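Local structure of RAP1B (Serratia marcescens, 4AX2) at residues S57-A60 and A61-N65; T108-C111 and L112-Y115; P132-T135 and W136-N140; S77-E80 and K81-L85. The protein probably acts as the immunity (self-resistance) protein that protects Serratia marcescens against an amidase toxin delivered by its own Type VI secretion system. All blocks are in the same frame, centred on the assembly; numbering follows the deposited sequence. Where two conformers were deposited one is given.

In the fold
All four contacts are local, each within or at the start of one helix of an all-helical chain. Contacts 2 and 4 touch directly: Leu-114 CD1 packs on Leu-85 CG at 3.8 Å, joining helix 107-116 to helix 75-89. Contact 1, on helix 55-67, has its centre about 16 Å from the centres of both, but it meets contact 2 across the dimer, where Asp-59 bonds to Thr-108 of the second subunit. Helix 33-49 borders every contact, and its Arg-44 reaches both Asn-65 of contact 1 and Asn-83 of contact 4. Contact 3 sits apart near the C-terminus, its centre about 26 Å from that of contact 2, on the opposite side of the chain's centre.

Contact 1: residues S57-A60 and A61-N65; sequences SLDA and ARTAN. With EDO (1,2-ethanediol), chain H.
Thr-63 and Asp-59, one turn apart in helix 55-67, form the tight part of this contact. The hydroxyl OG1 of Thr-63 turns back to the carbonyl O of Asp-59, 2.9 Å away, because it lies anti to its own carbonyl carbon (chi1 -62°). That oxygen also takes the backbone bond from Thr-63 N, and the two donors arrive from opposite faces of the carbonyl plane, OG1 standing 40° out of it. The carboxylate of Asp-59 has its bonds in the second subunit: OD1 to Thr-108 OG1 and OD2 to Val-107 N. Close by, Ala-60 and Ala-64 keep their small side chains against Ala-47 and Ser-43 of helix 33-49, and Ala-64 N bonds to Ala-60 O at 2.9 Å.

These four residues are buried, whereas on the looser side Leu-58 is exposed and Arg-62 partly so. Extended from CG to NE, Arg-62 lays its guanidinium across the leucine branch; CD2 of Leu-58 sits 3.4 Å above the plane, displaced toward the rim, and approaches NH1 to 3.5 Å. At the guanidinium edge NH2 makes a weak bond of 3.2 Å to O2 of a 1,2-ethanediol, probably from the crystallisation liquor, while NH1 bonds to Ser-104 OG of the second subunit. The helix thus ties up the threonine hydroxyl internally, whereas the Asp-59 carboxylate and NH1 of Arg-62 bond across the dimer interface.

Contact 2: residues T108-C111 and L112-Y115; sequences TLNC and LRLY
Arg-113 and Asn-110 supply the polar side-chain link of this helical turn. NH1 of the arginine donates to OD1 of the asparagine at 2.8 Å, with an N-H...O angle of 159°, and OD1 lies in the guanidinium plane. The two side chains run alongside each other, yet amide and guanidinium are turned 56° apart. A bend at chi3 (-56°) folds the arginine back over the preceding turn. Asn-94 joins both groups, through ND2 to Asn-110 OD1 and OD1 to Arg-113 NH2; NH2 also donates to Pro-24 O of the second subunit.

The backbone bonds are i to i+4, such as Leu-114 N to Asn-110 O at 3.0 Å, and identify a regular alpha-helix, 107-116, within the amidase immunity protein family region. Cys-111 fastens this helix to helix 33-49 by its disulfide to Cys-45.

Van der Waals contacts of the leucines complete the turn. Leu-109 crosses the arginine, CD2 lying 3.7 Å from NH2, and also packs on Phe-27 of the second subunit. CG of Leu-112 comes within 3.4 Å of Thr-108 O, and CB of Leu-114 within 3.3 Å of Cys-111 O, while the leucine side chain beyond makes apolar packing with Leu-85, Ile-86 and Tyr-89 of helix 75-89.

Contact 3: residues P132-T135 and W136-N140; sequences PDRT and WNQDN. With EDO (1,2-ethanediol), chain E; EDO (1,2-ethanediol), chain D.
This is a surface contact at a helix start: the loop 132-135, which follows helix 118-126, turns into the short helix 136-140 near the C-terminus, and Thr-135 and Gln-138 bond to each other in both directions. Gln-138 N donates to Thr-135 OG1 at 3.0 Å with a nearly straight angle of 164°, while Thr-135 N donates to Gln-138 OE1 at 3.2 Å. The threonine hydroxyl can accept because chi1 of 74° sets OG1 between its backbone N and carbonyl carbon. Asp-139 N adds the first helical bond, to Thr-135 O at 3.1 Å.

A salt bridge flanks the cap. Arg-134, bent at chi3, approaches Asp-139 side-on, and NE and NH2 each lie 2.8 Å from the single oxygen OD1. That oxygen lies in the guanidinium plane, so two bonds fix the rotation of the group, although the carboxylate plane is turned 30° from it. The other oxygen, OD2, bonds to Tyr-33 OH of helix 33-49, so both carboxylate oxygens have a partner. The amide of Gln-138 covers part of one guanidinium face, its CD 4.0 Å above the plane. A water links Arg-134 NH2, weakly, to Gln-138 O.

At the other end of the turn Asn-140 ND2 returns to Trp-136 O at 2.9 Å. The indole of Trp-136 packs edge-to-face with Trp-70 and makes a cation-pi contact with Lys-29, attaching the helix to the body of the fold. The reciprocal threonine-glutamine bonds constitute a capping box, with Thr-135 as the N-cap.

Contact 4: residues S77-E80 and K81-L85; sequences SGDE and KINVL
Asp-79 and Asn-83 lie one turn apart on helix 75-89, and their side-chain ends come close without a hydrogen bond between them. OD1 of the aspartate lies 3.3 Å from ND2 of the asparagine, but the angle is poor and the carboxylate and amide planes stand 83° apart. Both groups look to Arg-44 of helix 33-49: Asn-83 OD1 bonds to its NH1, and Asp-79 OD1 forms a long, weak ion pair with the same nitrogen. With CG anti to the carbonyl carbon (chi1 -75°), Asn-83 leans back over the preceding turn, where its CG lies 3.3 Å from Asp-79 O.

Main-chain bonds carry the rest of the polar contact. Asn-83 N donates to Asp-79 O at 3.0 Å. Ile-82 N donates to Gly-78 O at 2.8 Å and Val-84 N to Glu-80 O, also at 2.8 Å, both nearly straight. The bond from Lys-81 N to Ser-77 O is longer, 3.2 Å.

Apolar carbons rest on these same carbonyls: CG1 of Ile-82 comes to 3.3 Å from Gly-78 O, and CG2 of Val-84 to 3.2 Å from Glu-80 O. Beyond the turn Ile-82 packs against Leu-120 and Leu-123 of helix 118-126 and against Val-37, Leu-40 and Ala-41 of helix 33-49. The chemistry therefore divides the helix: Ile-82 joins it to its neighbours by apolar packing, and the carboxylate beside Asn-83 would probably favour the positive charge of Arg-44 there.

Contact 1: residues S57-A60 and A61-N65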
loop_
_atom_site.group_PDB
_atom_site.type_symbol
_atom_site.label_atom_id
_atom_site.label_comp_id
_atom_site.label_asym_id
_atom_site.label_seq_id
_atom_site.Cartn_x
_atom_site.Cartn_y
_atom_site.Cartn_z
ATOM N N SER A 57 -5.333 -1.883 13.078
ATOM C CA SER A 57 -4.943 -3.266 12.778
ATOM C C SER A 57 -6.155 -4.109 12.393
ATOM O O SER A 57 -6.103 -4.891 11.439
ATOM C CB SER A 57 -4.177 -3.892 13.952
ATOM O OG SER A 57 -3.797 -5.247 13.672
ATOM N N LEU A 58 -7.255 -3.952 13.123
ATOM C CA LEU A 58 -8.462 -4.732 12.846
ATOM C C LEU A 58 -9.060 -4.368 11.489
ATOM O O LEU A 58 -9.512 -5.232 10.727
ATOM C CB LEU A 58 -9.492 -4.538 13.974
ATOM C CG LEU A 58 -10.826 -5.280 13.854
ATOM C CD1 LEU A 58 -10.630 -6.794 13.758
ATOM C CD2 LEU A 58 -11.728 -4.928 15.035
ATOM N N ASP A 59 -9.063 -3.076 11.194
ATOM C CA ASP A 59 -9.531 -2.559 9.899
ATOM C C ASP A 59 -8.726 -3.164 8.744
ATOM O O ASP A 59 -9.305 -3.656 7.780
ATOM C CB ASP A 59 -9.391 -1.029 9.912
ATOM C CG ASP A 59 -9.977 -0.358 8.677
ATOM O OD1 ASP A 59 -9.383 -0.478 7.576
ATOM O OD2 ASP A 59 -10.989 0.358 8.832
ATOM N N ALA A 60 -7.391 -3.149 8.871
ATOM C CA ALA A 60 -6.498 -3.707 7.859
ATOM C C ALA A 60 -6.707 -5.221 7.673
ATOM O O ALA A 60 -6.690 -5.723 6.540
ATOM C CB ALA A 60 -5.033 -3.391 8.208
ATOM N N ALA A 61 -6.889 -5.939 8.781
ATOM C CA ALA A 61 -7.146 -7.403 8.743
ATOM C C ALA A 61 -8.417 -7.714 7.985
ATOM O O ALA A 61 -8.441 -8.577 7.096
ATOM C CB ALA A 61 -7.220 -7.967 10.161
ATOM N N ARG A 62 -9.481 -6.995 8.316
ATOM C CA ARG A 62 -10.761 -7.199 7.660
ATOM C C ARG A 62 -10.717 -6.826 6.191
ATOM O O ARG A 62 -11.360 -7.474 5.353
ATOM C CB ARG A 62 -11.852 -6.413 8.398
ATOM C CG ARG A 62 -12.191 -7.020 9.755
ATOM C CD ARG A 62 -13.076 -6.100 10.582
ATOM N NE ARG A 62 -13.638 -6.796 11.742
ATOM C CZ ARG A 62 -14.262 -6.204 12.760
ATOM N NH1 ARG A 62 -14.414 -4.880 12.810
ATOM N NH2 ARG A 62 -14.742 -6.954 13.751
ATOM N N THR A 63 -9.989 -5.763 5.870
ATOM C CA THR A 63 -9.776 -5.378 4.451
ATOM C C THR A 63 -9.054 -6.497 3.682
ATOM O O THR A 63 -9.458 -6.875 2.579
ATOM C CB THR A 63 -8.952 -4.084 4.373
ATOM O OG1 THR A 63 -9.683 -3.019 4.998
ATOM C CG2 THR A 63 -8.578 -3.715 2.908
ATOM N N ALA A 64 -7.988 -7.027 4.276
ATOM C CA ALA A 64 -7.259 -8.160 3.682
ATOM C C ALA A 64 -8.196 -9.331 3.439
ATOM O O ALA A 64 -8.280 -9.867 2.319
ATOM C CB ALA A 64 -6.096 -8.586 4.572
ATOM N N ASN A 65 -8.920 -9.729 4.483
ATOM C CA ASN A 65 -9.794 -10.891 4.378
ATOM C C ASN A 65 -10.878 -10.707 3.318
ATOM O O ASN A 65 -11.212 -11.647 2.587
ATOM C CB ASN A 65 -10.398 -11.240 5.740
ATOM C CG ASN A 65 -9.355 -11.768 6.716
ATOM O OD1 ASN A 65 -8.320 -12.305 6.292
ATOM N ND2 ASN A 65 -9.606 -11.600 8.027
HETATM C C1 EDO H . -14.602 -10.115 11.038
HETATM O O1 EDO H . -15.695 -9.817 10.158
HETATM C C2 EDO H . -15.128 -10.313 12.469
HETATM O O2 EDO H . -14.074 -10.111 13.426
#

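Contact 2: residues T108-C111 and L112-Y115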
loop_
_atom_site.group_PDB
_atom_site.type_symbol
_atom_site.label_atom_id
_atom_site.label_comp_id
_atom_site.label_asym_id
_atom_site.label_seq_id
_atom_site.Cartn_x
_atom_site.Cartn_y
_atom_site.Cartn_z
ATOM N N THR A 108 6.234 0.133 8.134
ATOM C CA THR A 108 5.417 0.519 6.978
ATOM C C THR A 108 6.237 0.311 5.700
ATOM O O THR A 108 5.756 -0.257 4.703
ATOM C CB THR A 108 4.967 1.997 7.066
ATOM O OG1 THR A 108 4.284 2.209 8.305
ATOM C CG2 THR A 108 4.040 2.380 5.884
ATOM N N LEU A 109 7.486 0.748 5.747
ATOM C CA LEU A 109 8.436 0.524 4.655
ATOM C C LEU A 109 8.623 -0.972 4.354
ATOM O O LEU A 109 8.675 -1.364 3.193
ATOM C CB LEU A 109 9.776 1.174 4.983
ATOM C CG LEU A 109 10.742 1.295 3.826
ATOM C CD1 LEU A 109 10.257 2.364 2.847
ATOM C CD2 LEU A 109 12.123 1.662 4.372
ATOM N N ASN A 110 8.704 -1.797 5.394
ATOM C CA ASN A 110 8.812 -3.257 5.210
ATOM C C ASN A 110 7.639 -3.842 4.426
ATOM O O ASN A 110 7.813 -4.668 3.524
ATOM C CB ASN A 110 8.940 -3.965 6.563
ATOM C CG ASN A 110 10.265 -3.705 7.272
ATOM O OD1 ASN A 110 11.250 -3.281 6.678
ATOM N ND2 ASN A 110 10.289 -3.988 8.588
ATOM N N CYS A 111 6.423 -3.419 4.785
ATOM C CA CYS A 111 5.222 -3.831 4.067
ATOM C C CYS A 111 5.193 -3.349 2.598
ATOM O O CYS A 111 4.806 -4.109 1.690
ATOM C CB CYS A 111 3.973 -3.404 4.862
ATOM S SG CYS A 111 3.807 -4.292 6.453
ATOM N N LEU A 112 5.641 -2.114 2.356
ATOM C CA LEU A 112 5.762 -1.620 0.988
ATOM C C LEU A 112 6.812 -2.432 0.200
ATOM O O LEU A 112 6.610 -2.741 -0.978
ATOM C CB LEU A 112 6.078 -0.129 0.985
ATOM C CG LEU A 112 5.009 0.782 1.571
ATOM C CD1 LEU A 112 5.552 2.213 1.583
ATOM C CD2 LEU A 112 3.726 0.706 0.733
ATOM N N ARG A 113 7.911 -2.811 0.855
ATOM C CA ARG A 113 8.961 -3.606 0.187
ATOM C C ARG A 113 8.386 -4.953 -0.229
ATOM O O ARG A 113 8.569 -5.413 -1.353
ATOM C CB ARG A 113 10.178 -3.797 1.098
ATOM C CG ARG A 113 11.374 -4.404 0.387
ATOM C CD ARG A 113 12.592 -4.575 1.310
ATOM N NE ARG A 113 13.001 -3.317 1.937
ATOM C CZ ARG A 113 12.811 -2.981 3.216
ATOM N NH1 ARG A 113 12.240 -3.806 4.065
ATOM N NH2 ARG A 113 13.198 -1.776 3.649
ATOM N N LEU A 114 7.702 -5.596 0.702
ATOM C CA LEU A 114 6.932 -6.815 0.405
ATOM C C LEU A 114 6.031 -6.630 -0.804
ATOM O O LEU A 114 6.072 -7.415 -1.750
ATOM C CB LEU A 114 6.056 -7.184 1.599
ATOM C CG LEU A 114 4.971 -8.254 1.334
ATOM C CD1 LEU A 114 5.636 -9.598 1.109
ATOM C CD2 LEU A 114 4.004 -8.330 2.494
ATOM N N TYR A 115 5.215 -5.585 -0.759
ATOM C CA TYR A 115 4.191 -5.337 -1.776
ATOM C C TYR A 115 4.787 -5.235 -3.173
ATOM O O TYR A 115 4.156 -5.644 -4.127
ATOM C CB TYR A 115 3.432 -4.058 -1.413
ATOM C CG TYR A 115 2.359 -3.621 -2.366
ATOM C CD1 TYR A 115 1.188 -4.354 -2.526
ATOM C CD2 TYR A 115 2.486 -2.428 -3.064
ATOM C CE1 TYR A 115 0.183 -3.929 -3.367
ATOM C CE2 TYR A 115 1.494 -1.993 -3.908
ATOM C CZ TYR A 115 0.339 -2.753 -4.062
ATOM O OH TYR A 115 -0.644 -2.306 -4.907
#

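Contact 3: residues P132-T135 and W136-N140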
loop_
_atom_site.group_PDB
_atom_site.type_symbol
_atom_site.label_atom_id
_atom_site.label_comp_id
_atom_site.label_asym_id
_atom_site.label_seq_id
_atom_site.Cartn_x
_atom_site.Cartn_y
_atom_site.Cartn_z
ATOM N N PRO A 132 -4.154 -15.695 -14.144
ATOM C CA PRO A 132 -4.109 -14.677 -13.100
ATOM C C PRO A 132 -4.240 -13.236 -13.600
ATOM O O PRO A 132 -4.302 -12.325 -12.776
ATOM C CB PRO A 132 -2.731 -14.893 -12.464
ATOM C CG PRO A 132 -1.899 -15.427 -13.567
ATOM C CD PRO A 132 -2.829 -16.305 -14.372
ATOM N N ASP A 133 -4.259 -13.029 -14.918
ATOM C CA ASP A 133 -4.439 -11.688 -15.489
ATOM C C ASP A 133 -5.916 -11.298 -15.722
ATOM O O ASP A 133 -6.201 -10.163 -16.112
ATOM C CB ASP A 133 -3.685 -11.536 -16.813
ATOM C CG ASP A 133 -2.167 -11.656 -16.664
ATOM O OD1 ASP A 133 -1.669 -11.765 -15.528
ATOM O OD2 ASP A 133 -1.481 -11.674 -17.721
ATOM N N ARG A 134 -6.850 -12.216 -15.511
ATOM C CA ARG A 134 -8.266 -11.863 -15.646
ATOM C C ARG A 134 -8.697 -11.052 -14.430
ATOM O O ARG A 134 -7.980 -11.011 -13.411
ATOM C CB ARG A 134 -9.119 -13.111 -15.852
ATOM C CG ARG A 134 -8.918 -13.670 -17.261
ATOM C CD ARG A 134 -9.707 -14.931 -17.530
ATOM N NE ARG A 134 -11.146 -14.717 -17.529
ATOM C CZ ARG A 134 -11.877 -14.345 -18.577
ATOM N NH1 ARG A 134 -11.319 -14.115 -19.768
ATOM N NH2 ARG A 134 -13.182 -14.195 -18.430
ATOM N N THR A 135 -9.848 -10.392 -14.547
ATOM C CA THR A 135 -10.384 -9.567 -13.473
ATOM C C THR A 135 -11.725 -10.090 -13.013
ATOM O O THR A 135 -12.389 -10.852 -13.730
ATOM C CB THR A 135 -10.570 -8.114 -13.945
ATOM O OG1 THR A 135 -11.702 -8.033 -14.818
ATOM C CG2 THR A 135 -9.314 -7.597 -14.663
ATOM N N TRP A 136 -12.145 -9.673 -11.818
ATOM C CA TRP A 136 -13.456 -10.076 -11.322
ATOM C C TRP A 136 -14.557 -9.639 -12.259
ATOM O O TRP A 136 -15.496 -10.393 -12.531
ATOM C CB TRP A 136 -13.706 -9.518 -9.919
ATOM C CG TRP A 136 -14.935 -10.104 -9.295
ATOM C CD1 TRP A 136 -15.037 -11.241 -8.506
ATOM C CD2 TRP A 136 -16.302 -9.616 -9.439
ATOM N NE1 TRP A 136 -16.341 -11.456 -8.134
ATOM C CE2 TRP A 136 -17.145 -10.517 -8.672
ATOM C CE3 TRP A 136 -16.881 -8.544 -10.085
ATOM C CZ2 TRP A 136 -18.513 -10.335 -8.577
ATOM C CZ3 TRP A 136 -18.258 -8.368 -9.991
ATOM C CH2 TRP A 136 -19.053 -9.243 -9.251
ATOM N N ASN A 137 -14.469 -8.410 -12.770
ATOM C CA ASN A 137 -15.471 -7.919 -13.712
ATOM C C ASN A 137 -15.580 -8.760 -14.969
ATOM O O ASN A 137 -16.686 -9.071 -15.439
ATOM C CB ASN A 137 -15.190 -6.461 -14.080
ATOM C CG ASN A 137 -15.613 -5.511 -12.994
ATOM O OD1 ASN A 137 -16.387 -5.872 -12.116
ATOM N ND2 ASN A 137 -15.127 -4.275 -13.059
ATOM N N GLN A 138 -14.420 -9.124 -15.505
ATOM C CA GLN A 138 -14.348 -10.010 -16.666
ATOM C C GLN A 138 -15.066 -11.318 -16.446
ATOM O O GLN A 138 -15.775 -11.798 -17.334
ATOM C CB GLN A 138 -12.908 -10.353 -16.976
ATOM C CG GLN A 138 -12.419 -9.795 -18.259
ATOM C CD GLN A 138 -11.047 -10.312 -18.580
ATOM O OE1 GLN A 138 -10.142 -10.302 -17.727
ATOM N NE2 GLN A 138 -10.873 -10.755 -19.824
ATOM N N ASP A 139 -14.852 -11.905 -15.270
ATOM C CA ASP A 139 -15.387 -13.212 -14.947
ATOM C C ASP A 139 -16.834 -13.216 -14.473
ATOM O O ASP A 139 -17.491 -14.244 -14.568
ATOM C CB ASP A 139 -14.517 -13.889 -13.888
ATOM C CG ASP A 139 -13.304 -14.572 -14.481
ATOM O OD1 ASP A 139 -13.290 -14.819 -15.716
ATOM O OD2 ASP A 139 -12.375 -14.888 -13.698
ATOM N N ASN A 140 -17.320 -12.088 -13.944
ATOM C CA ASN A 140 -18.632 -12.054 -13.287
ATOM C C ASN A 140 -19.632 -11.078 -13.915
ATOM O O ASN A 140 -20.829 -11.283 -13.811
ATOM C CB ASN A 140 -18.461 -11.721 -11.804
ATOM C CG ASN A 140 -17.699 -12.795 -11.060
ATOM O OD1 ASN A 140 -18.303 -13.742 -10.557
ATOM N ND2 ASN A 140 -16.379 -12.688 -11.027
HETATM C C1 EDO E . 2.022 -10.035 -17.348
HETATM O O1 EDO E . 1.287 -11.250 -17.203
HETATM C C2 EDO E . 1.031 -8.876 -17.384
HETATM O O2 EDO E . 1.007 -8.266 -16.098
HETATM C C1 EDO D . -7.529 -16.894 -20.482
HETATM O O1 EDO D . -8.358 -17.895 -19.854
HETATM C C2 EDO D . -8.391 -15.954 -21.315
HETATM O O2 EDO D . -8.232 -14.610 -20.855
HETATM O O HOH W 1 -16.107 -13.366 -19.441
#

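Contact 4: residues S77-E80 and K81-L85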
loop_
_atom_site.group_PDB
_atom_site.type_symbol
_atom_site.label_atom_id
_atom_site.label_comp_id
_atom_site.label_asym_id
_atom_site.label_seq_id
_atom_site.Cartn_x
_atom_site.Cartn_y
_atom_site.Cartn_z
ATOM N N SER A 77 -4.138 -23.461 0.754
ATOM C CA SER A 77 -2.677 -23.326 0.727
ATOM C C SER A 77 -2.222 -21.864 0.772
ATOM O O SER A 77 -1.170 -21.567 1.339
ATOM C CB SER A 77 -2.086 -24.000 -0.520
ATOM O OG SER A 77 -1.914 -23.069 -1.587
ATOM N N GLY A 78 -3.007 -20.965 0.173
ATOM C CA GLY A 78 -2.583 -19.573 -0.041
ATOM C C GLY A 78 -2.412 -18.755 1.220
ATOM O O GLY A 78 -1.515 -17.908 1.299
ATOM N N ASP A 79 -3.259 -19.025 2.222
ATOM C CA ASP A 79 -3.198 -18.304 3.485
ATOM C C ASP A 79 -1.792 -18.355 4.060
ATOM O O ASP A 79 -1.175 -17.321 4.266
ATOM C CB ASP A 79 -4.170 -18.910 4.501
ATOM C CG ASP A 79 -3.989 -18.331 5.902
ATOM O OD1 ASP A 79 -3.540 -17.162 6.017
ATOM O OD2 ASP A 79 -4.301 -19.052 6.877
ATOM N N GLU A 80 -1.297 -19.562 4.327
ATOM C CA GLU A 80 0.017 -19.700 4.954
ATOM C C GLU A 80 1.151 -19.359 4.004
ATOM O O GLU A 80 2.172 -18.876 4.450
ATOM C CB GLU A 80 0.217 -21.071 5.596
ATOM C CG GLU A 80 -0.785 -21.382 6.689
ATOM C CD GLU A 80 -0.836 -20.354 7.820
ATOM O OE1 GLU A 80 0.118 -19.561 7.985
ATOM O OE2 GLU A 80 -1.855 -20.364 8.568
ATOM N N LYS A 81 0.989 -19.597 2.709
ATOM C CA LYS A 81 2.029 -19.206 1.761
ATOM C C LYS A 81 2.222 -17.678 1.800
ATOM O O LYS A 81 3.357 -17.199 1.919
ATOM C CB LYS A 81 1.721 -19.710 0.345
ATOM C CG LYS A 81 2.047 -21.187 0.152
ATOM C CD LYS A 81 2.024 -21.617 -1.309
ATOM C CE LYS A 81 2.546 -23.039 -1.507
ATOM N NZ LYS A 81 4.042 -23.138 -1.455
ATOM N N ILE A 82 1.122 -16.925 1.734
ATOM C CA ILE A 82 1.171 -15.453 1.894
ATOM C C ILE A 82 1.743 -15.050 3.249
ATOM O O ILE A 82 2.569 -14.168 3.342
ATOM C CB ILE A 82 -0.227 -14.826 1.719
ATOM C CG1 ILE A 82 -0.641 -14.861 0.245
ATOM C CG2 ILE A 82 -0.275 -13.378 2.234
ATOM C CD1 ILE A 82 0.220 -13.963 -0.647
ATOM N N ASN A 83 1.310 -15.730 4.311
ATOM C CA ASN A 83 1.720 -15.344 5.648
ATOM C C ASN A 83 3.187 -15.619 5.899
ATOM O O ASN A 83 3.856 -14.807 6.495
ATOM C CB ASN A 83 0.819 -15.971 6.711
ATOM C CG ASN A 83 -0.526 -15.286 6.790
ATOM O OD1 ASN A 83 -0.871 -14.469 5.933
ATOM N ND2 ASN A 83 -1.300 -15.617 7.819
ATOM N N VAL A 84 3.691 -16.758 5.429
ATOM C CA VAL A 84 5.133 -17.018 5.506
ATOM C C VAL A 84 5.935 -15.900 4.773
ATOM O O VAL A 84 6.926 -15.394 5.300
ATOM C CB VAL A 84 5.494 -18.409 4.961
ATOM C CG1 VAL A 84 6.997 -18.534 4.778
ATOM C CG2 VAL A 84 4.990 -19.526 5.901
ATOM N N LEU A 85 5.495 -15.525 3.581
ATOM C CA LEU A 85 6.172 -14.442 2.837
ATOM C C LEU A 85 6.125 -13.109 3.596
ATOM O O LEU A 85 7.155 -12.447 3.747
ATOM C CB LEU A 85 5.613 -14.322 1.423
ATOM C CG LEU A 85 6.359 -13.325 0.528
ATOM C CD1 LEU A 85 7.830 -13.714 0.394
ATOM C CD2 LEU A 85 5.646 -13.248 -0.814
#